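Local structure of alternansucrase (Leuconostoc mesenteroides, 6HVG) at residues Q593-H598 / G1209-K1214; N586-A591 / T1238-W1243. The protein belongs to glycoside hydrolase family 70, large multidomain enzymes with a circularly permuted (beta/alpha)8 barrel, here joined to repeats related to choline-binding and cell-wall-binding modules. All coordinates share one frame; numbering follows the deposited sequence.

Contact 1: Q593-H598 / G1209-K1214; sequences QLNWLH and GEFLDK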
loop_
_atom_site.group_PDB
_atom_site.type_symbol
_atom_site.label_atom_id
_atom_site.label_comp_id
_atom_site.label_asym_id
_atom_site.label_seq_id
_atom_site.Cartn_x
_atom_site.Cartn_y
_atom_site.Cartn_z
ATOM N N GLN A 593 22.224 -10.453 -12.619
ATOM C CA GLN A 593 22.135 -10.237 -11.183
ATOM C C GLN A 593 23.403 -10.762 -10.489
ATOM O O GLN A 593 23.841 -10.203 -9.497
ATOM C CB GLN A 593 20.908 -10.915 -10.587
ATOM C CG GLN A 593 19.569 -10.479 -11.115
ATOM C CD GLN A 593 19.168 -9.102 -10.691
ATOM O OE1 GLN A 593 19.924 -8.327 -10.110
ATOM N NE2 GLN A 593 17.944 -8.800 -10.972
ATOM N N LEU A 594 23.962 -11.853 -11.003
ATOM C CA LEU A 594 25.227 -12.370 -10.486
ATOM C C LEU A 594 26.381 -11.429 -10.802
ATOM O O LEU A 594 27.282 -11.258 -9.990
ATOM C CB LEU A 594 25.515 -13.756 -11.084
ATOM C CG LEU A 594 26.821 -14.437 -10.665
ATOM C CD1 LEU A 594 26.820 -14.660 -9.154
ATOM C CD2 LEU A 594 26.990 -15.734 -11.443
ATOM N N ASN A 595 26.373 -10.852 -12.008
ATOM C CA ASN A 595 27.388 -9.864 -12.401
ATOM C C ASN A 595 27.376 -8.693 -11.428
ATOM O O ASN A 595 28.426 -8.282 -10.936
ATOM C CB ASN A 595 27.140 -9.356 -13.827
ATOM C CG ASN A 595 28.373 -8.711 -14.458
ATOM O OD1 ASN A 595 29.327 -9.406 -14.821
ATOM N ND2 ASN A 595 28.361 -7.386 -14.592
ATOM N N TRP A 596 26.171 -8.196 -11.134
ATOM C CA TRP A 596 25.986 -7.107 -10.185
ATOM C C TRP A 596 26.468 -7.497 -8.814
ATOM O O TRP A 596 27.121 -6.706 -8.129
ATOM C CB TRP A 596 24.518 -6.728 -10.122
ATOM C CG TRP A 596 24.203 -5.455 -9.379
ATOM C CD1 TRP A 596 24.966 -4.340 -9.302
ATOM C CD2 TRP A 596 22.998 -5.163 -8.682
ATOM N NE1 TRP A 596 24.321 -3.376 -8.573
ATOM C CE2 TRP A 596 23.108 -3.865 -8.184
ATOM C CE3 TRP A 596 21.847 -5.891 -8.407
ATOM C CZ2 TRP A 596 22.102 -3.263 -7.437
ATOM C CZ3 TRP A 596 20.843 -5.292 -7.653
ATOM C CH2 TRP A 596 20.974 -3.988 -7.196
ATOM N N LEU A 597 26.151 -8.721 -8.415
ATOM C CA LEU A 597 26.578 -9.252 -7.116
ATOM C C LEU A 597 28.079 -9.333 -7.018
ATOM O O LEU A 597 28.644 -9.002 -5.991
ATOM C CB LEU A 597 25.990 -10.629 -6.878
ATOM C CG LEU A 597 26.390 -11.328 -5.590
ATOM C CD1 LEU A 597 25.974 -10.521 -4.364
ATOM C CD2 LEU A 597 25.776 -12.716 -5.576
ATOM N N HIS A 598 28.732 -9.778 -8.075
ATOM C CA HIS A 598 30.191 -9.813 -8.102
ATOM C C HIS A 598 30.711 -8.407 -7.967
ATOM O O HIS A 598 31.627 -8.155 -7.184
ATOM C CB HIS A 598 30.682 -10.424 -9.399
ATOM C CG HIS A 598 32.170 -10.484 -9.519
ATOM N ND1 HIS A 598 32.914 -11.542 -9.036
ATOM C CD2 HIS A 598 33.045 -9.647 -10.120
ATOM C CE1 HIS A 598 34.188 -11.341 -9.316
ATOM N NE2 HIS A 598 34.294 -10.200 -9.976
ATOM N N GLY A 1209 27.314 -7.166 -17.396
ATOM C CA GLY A 1209 27.888 -8.425 -17.886
ATOM C C GLY A 1209 29.406 -8.590 -18.006
ATOM O O GLY A 1209 29.882 -9.646 -18.419
ATOM N N GLU A 1210 30.178 -7.577 -17.627
ATOM C CA GLU A 1210 31.631 -7.565 -17.863
ATOM C C GLU A 1210 32.437 -8.617 -17.101
ATOM O O GLU A 1210 33.492 -9.021 -17.553
ATOM C CB GLU A 1210 32.197 -6.172 -17.532
ATOM C CG GLU A 1210 31.786 -5.074 -18.513
ATOM C CD GLU A 1210 32.459 -5.188 -19.866
ATOM O OE1 GLU A 1210 33.707 -5.230 -19.913
ATOM O OE2 GLU A 1210 31.730 -5.244 -20.872
ATOM N N PHE A 1211 31.942 -9.050 -15.948
ATOM C CA PHE A 1211 32.673 -9.952 -15.060
ATOM C C PHE A 1211 32.323 -11.427 -15.255
ATOM O O PHE A 1211 32.966 -12.302 -14.665
ATOM C CB PHE A 1211 32.459 -9.520 -13.591
ATOM C CG PHE A 1211 32.642 -8.042 -13.382
ATOM C CD1 PHE A 1211 33.898 -7.463 -13.508
ATOM C CD2 PHE A 1211 31.558 -7.217 -13.124
ATOM C CE1 PHE A 1211 34.067 -6.095 -13.358
ATOM C CE2 PHE A 1211 31.718 -5.848 -12.972
ATOM C CZ PHE A 1211 32.974 -5.287 -13.085
ATOM N N LEU A 1212 31.322 -11.704 -16.082
ATOM C CA LEU A 1212 30.797 -13.059 -16.243
ATOM C C LEU A 1212 31.748 -14.014 -16.947
ATOM O O LEU A 1212 31.831 -15.192 -16.593
ATOM C CB LEU A 1212 29.486 -13.027 -17.030
ATOM C CG LEU A 1212 28.298 -12.331 -16.356
ATOM C CD1 LEU A 1212 27.172 -12.116 -17.351
ATOM C CD2 LEU A 1212 27.789 -13.112 -15.159
ATOM N N ASP A 1213 32.443 -13.521 -17.962
ATOM C CA ASP A 1213 33.342 -14.368 -18.721
ATOM C C ASP A 1213 34.527 -14.820 -17.873
ATOM O O ASP A 1213 34.902 -15.991 -17.913
ATOM C CB ASP A 1213 33.811 -13.642 -19.997
ATOM C CG ASP A 1213 32.675 -13.409 -20.995
ATOM O OD1 ASP A 1213 31.625 -14.075 -20.885
ATOM O OD2 ASP A 1213 32.843 -12.576 -21.903
ATOM N N LYS A 1214 35.124 -13.905 -17.121
ATOM C CA LYS A 1214 36.171 -14.274 -16.160
ATOM C C LYS A 1214 35.656 -15.296 -15.141
ATOM O O LYS A 1214 36.373 -16.218 -14.768
ATOM C CB LYS A 1214 36.680 -13.032 -15.418
ATOM C CG LYS A 1214 37.921 -13.256 -14.559
ATOM C CD LYS A 1214 39.173 -13.361 -15.427
ATOM C CE LYS A 1214 40.157 -14.426 -14.946
ATOM N NZ LYS A 1214 41.020 -14.944 -16.043
#

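Contact 2: N586-A591 / T1238-W1243; sequences NPIVQA and TKIKQW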
loop_
_atom_site.group_PDB
_atom_site.type_symbol
_atom_site.label_atom_id
_atom_site.label_comp_id
_atom_site.label_asym_id
_atom_site.label_seq_id
_atom_site.Cartn_x
_atom_site.Cartn_y
_atom_site.Cartn_z
ATOM N N ASN A 586 14.144 -15.123 -15.838
ATOM C CA ASN A 586 14.893 -15.252 -17.084
ATOM C C ASN A 586 16.373 -15.530 -16.840
ATOM O O ASN A 586 17.064 -14.698 -16.277
ATOM C CB ASN A 586 14.738 -13.953 -17.879
ATOM C CG ASN A 586 15.427 -13.984 -19.236
ATOM O OD1 ASN A 586 16.422 -14.686 -19.454
ATOM N ND2 ASN A 586 14.905 -13.194 -20.154
ATOM N N PRO A 587 16.875 -16.685 -17.308
ATOM C CA PRO A 587 18.290 -17.018 -17.138
ATOM C C PRO A 587 19.280 -15.899 -17.467
ATOM O O PRO A 587 20.276 -15.735 -16.765
ATOM C CB PRO A 587 18.478 -18.202 -18.089
ATOM C CG PRO A 587 17.149 -18.882 -18.128
ATOM C CD PRO A 587 16.138 -17.777 -17.993
ATOM N N ILE A 588 19.009 -15.138 -18.515
ATOM C CA ILE A 588 19.875 -14.016 -18.888
ATOM C C ILE A 588 19.901 -12.943 -17.801
ATOM O O ILE A 588 20.948 -12.390 -17.505
ATOM C CB ILE A 588 19.461 -13.404 -20.249
ATOM C CG1 ILE A 588 19.732 -14.408 -21.389
ATOM C CG2 ILE A 588 20.244 -12.127 -20.531
ATOM C CD1 ILE A 588 18.955 -14.142 -22.663
ATOM N N VAL A 589 18.748 -12.652 -17.224
ATOM C CA VAL A 589 18.642 -11.645 -16.179
ATOM C C VAL A 589 19.266 -12.183 -14.893
ATOM O O VAL A 589 19.884 -11.429 -14.152
ATOM C CB VAL A 589 17.167 -11.223 -15.950
ATOM C CG1 VAL A 589 17.009 -10.333 -14.716
ATOM C CG2 VAL A 589 16.648 -10.511 -17.188
ATOM N N GLN A 590 19.126 -13.485 -14.652
ATOM C CA GLN A 590 19.765 -14.120 -13.511
ATOM C C GLN A 590 21.284 -13.978 -13.560
ATOM O O GLN A 590 21.915 -13.686 -12.541
ATOM C CB GLN A 590 19.373 -15.594 -13.419
ATOM C CG GLN A 590 17.921 -15.805 -13.028
ATOM C CD GLN A 590 17.540 -17.270 -12.909
ATOM O OE1 GLN A 590 18.320 -18.153 -13.261
ATOM N NE2 GLN A 590 16.318 -17.535 -12.419
ATOM N N ALA A 591 21.864 -14.170 -14.737
ATOM C CA ALA A 591 23.311 -13.982 -14.934
ATOM C C ALA A 591 23.705 -12.540 -14.626
ATOM O O ALA A 591 24.744 -12.298 -14.006
ATOM C CB ALA A 591 23.728 -14.332 -16.370
ATOM N N THR A 1238 24.435 -13.960 -23.212
ATOM C CA THR A 1238 23.900 -12.647 -23.565
ATOM C C THR A 1238 24.124 -11.681 -22.390
ATOM O O THR A 1238 23.821 -12.006 -21.239
ATOM C CB THR A 1238 22.401 -12.783 -23.871
ATOM O OG1 THR A 1238 22.201 -13.908 -24.746
ATOM C CG2 THR A 1238 21.852 -11.541 -24.513
ATOM N N LYS A 1239 24.663 -10.503 -22.679
ATOM C CA LYS A 1239 24.973 -9.518 -21.643
ATOM C C LYS A 1239 23.945 -8.385 -21.672
ATOM O O LYS A 1239 23.491 -8.012 -22.744
ATOM C CB LYS A 1239 26.377 -8.934 -21.846
ATOM C CG LYS A 1239 27.502 -9.740 -21.236
ATOM C CD LYS A 1239 28.134 -10.695 -22.220
ATOM C CE LYS A 1239 29.198 -11.548 -21.552
ATOM N NZ LYS A 1239 29.320 -12.853 -22.251
ATOM N N ILE A 1240 23.601 -7.836 -20.500
ATOM C CA ILE A 1240 22.641 -6.732 -20.396
ATOM C C ILE A 1240 23.371 -5.424 -20.103
ATOM O O ILE A 1240 23.613 -5.099 -18.941
ATOM C CB ILE A 1240 21.577 -6.993 -19.291
ATOM C CG1 ILE A 1240 20.851 -8.319 -19.535
ATOM C CG2 ILE A 1240 20.550 -5.865 -19.240
ATOM C CD1 ILE A 1240 19.897 -8.732 -18.426
ATOM N N LYS A 1241 23.720 -4.690 -21.157
ATOM C CA LYS A 1241 24.270 -3.334 -21.039
ATOM C C LYS A 1241 23.154 -2.278 -21.026
ATOM O O LYS A 1241 23.377 -1.130 -20.639
ATOM C CB LYS A 1241 25.190 -3.004 -22.215
ATOM C CG LYS A 1241 26.436 -3.854 -22.400
ATOM C CD LYS A 1241 27.166 -4.103 -21.101
ATOM C CE LYS A 1241 28.601 -4.535 -21.367
ATOM N NZ LYS A 1241 29.496 -3.358 -21.420
ATOM N N GLN A 1242 21.959 -2.672 -21.481
ATOM C CA GLN A 1242 20.810 -1.776 -21.536
ATOM C C GLN A 1242 19.549 -2.530 -21.150
ATOM O O GLN A 1242 19.241 -3.550 -21.741
ATOM C CB GLN A 1242 20.666 -1.217 -22.945
ATOM C CG GLN A 1242 19.568 -0.170 -23.107
ATOM C CD GLN A 1242 19.416 0.257 -24.548
ATOM O OE1 GLN A 1242 19.313 -0.583 -25.443
ATOM N NE2 GLN A 1242 19.386 1.561 -24.783
ATOM N N TRP A 1243 18.815 -2.036 -20.160
ATOM C CA TRP A 1243 17.516 -2.622 -19.839
ATOM C C TRP A 1243 16.504 -2.280 -20.919
ATOM O O TRP A 1243 16.595 -1.249 -21.559
ATOM C CB TRP A 1243 16.993 -2.125 -18.484
ATOM C CG TRP A 1243 17.771 -2.634 -17.339
ATOM C CD1 TRP A 1243 18.674 -1.937 -16.578
ATOM C CD2 TRP A 1243 17.760 -3.959 -16.829
ATOM N NE1 TRP A 1243 19.219 -2.755 -15.623
ATOM C CE2 TRP A 1243 18.680 -4.006 -15.762
ATOM C CE3 TRP A 1243 17.058 -5.114 -17.161
ATOM C CZ2 TRP A 1243 18.916 -5.171 -15.038
ATOM C CZ3 TRP A 1243 17.295 -6.280 -16.423
ATOM C CH2 TRP A 1243 18.211 -6.293 -15.385
HETATM O O HOH W 1 23.793 -11.348 -18.512
#

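Contact 1: Q593-H598 / G1209-K1214
N595 and F1211 meet in a side-chain-to-backbone contact where the middle of helix 587-601 meets a tight turn leading into helix 1212-1218, within the family 70 region. The turn, type I from G1209 to L1212, directs the backbone N-H of F1211 to the asparagine. N595 OD1 accepts from F1211 N at 2.9 Å; the donor lies in the carbonyl plane on a lone pair, although the N-H...O angle of 142° bends the bond. Chi1 sets CG of N595 anti to the backbone N (-161°), on the side of the turn, and the amide beyond it reaches F1211 N. Asparagine suits the place because its other end is a donor: ND2 bonds to Y1116 OH. G1209 N finds its own acceptor in E592 OE1, from the residue just before 593-598, and the positive phi of G1209 is one that glycine adopts readily.

Carbon contacts border the polar pair. L1212 CD2 lies 4.0 Å from N595 CB, while the leucine also packs on F1223 and A1236. H598 CD2 comes within 3.5 Å of F1211 CB. The imidazole and phenyl rings are oblique, their planes 36° apart and their centroids separated by 5.4 Å. Y637 OH bonds to H598 ND1 and anchors the imidazole, which can thus offer carbon to F1211 and nitrogen to helix 629-642. Q593 and L597 of helix 587-601 pack on W1156 of strand 1151-1156, as expected of an outer helix of the (beta/alpha)8 barrel.

Contact 2: N586-A591 / T1238-W1243
I588 and V589, in the first turn of helix 587-601, pack against the irregular segment 1238-1243 through aliphatic branches, with no direct hydrogen bond between the two. I588 divides its branches between two partners. Its CG2, anti to the backbone N, comes 3.6 Å from T1238 O and 4.0 Å from I1240 CG1; CG1 heads the other branch, and CD1 beyond it lies 3.9 Å from T1238 OG1, the two side chains passing at a slant. Beta-branching lets one isoleucine cover both neighbours. I1240 answers with an outstretched chain: chi2 of 174° sets CD1 anti to its CA, bringing that methyl 3.9 Å from V589 CG2 and equally near V589 CA.

The helix start is an N-cap: N586 OD1 accepts from I588 N at 2.8 Å, with the donor tilted 32° from the carbonyl plane. Asparagine, with its short acceptor, fits that position, and P587 fits the next, where an amide hydrogen is not needed by the helix. The segment opposite belongs to the chain between helix 1220-1224 and strand 1248-1252, which returns to the antiparallel sheet beside the barrel of this family.

The CG1 methyl of V589 approaches the edge of the W1243 indole near its plane, 4.3 Å from CH2. One face of the same ring carries I1240 CG2, offset toward the rim, so the indole meets aliphatic carbon at an edge and on a face, while NE1 makes a weak bond to Q1204. A water donates to both I588 O and T1238 O, linking two acceptors that could not bond to each other directly.

Overall arrangement
Contacts 1 and 2 lie side by side, their centres 10 Å apart, and share helix 587-601: contact 2 uses its first turn, contact 1 the following turns. Along the chain the order is 586-591, 593-598, 1209-1214, 1238-1243, so the inner pair of segments forms contact 1 and the outer pair contact 2, with more than 600 residues intervening in each case. The later segments are also tied to each other by salt bridges, D1213 with K1239 and E1210 with K1241, and L1212 packs near A591. One barrel helix is thus met by two neighbouring parts of the family 70 region that come more than 600 residues later.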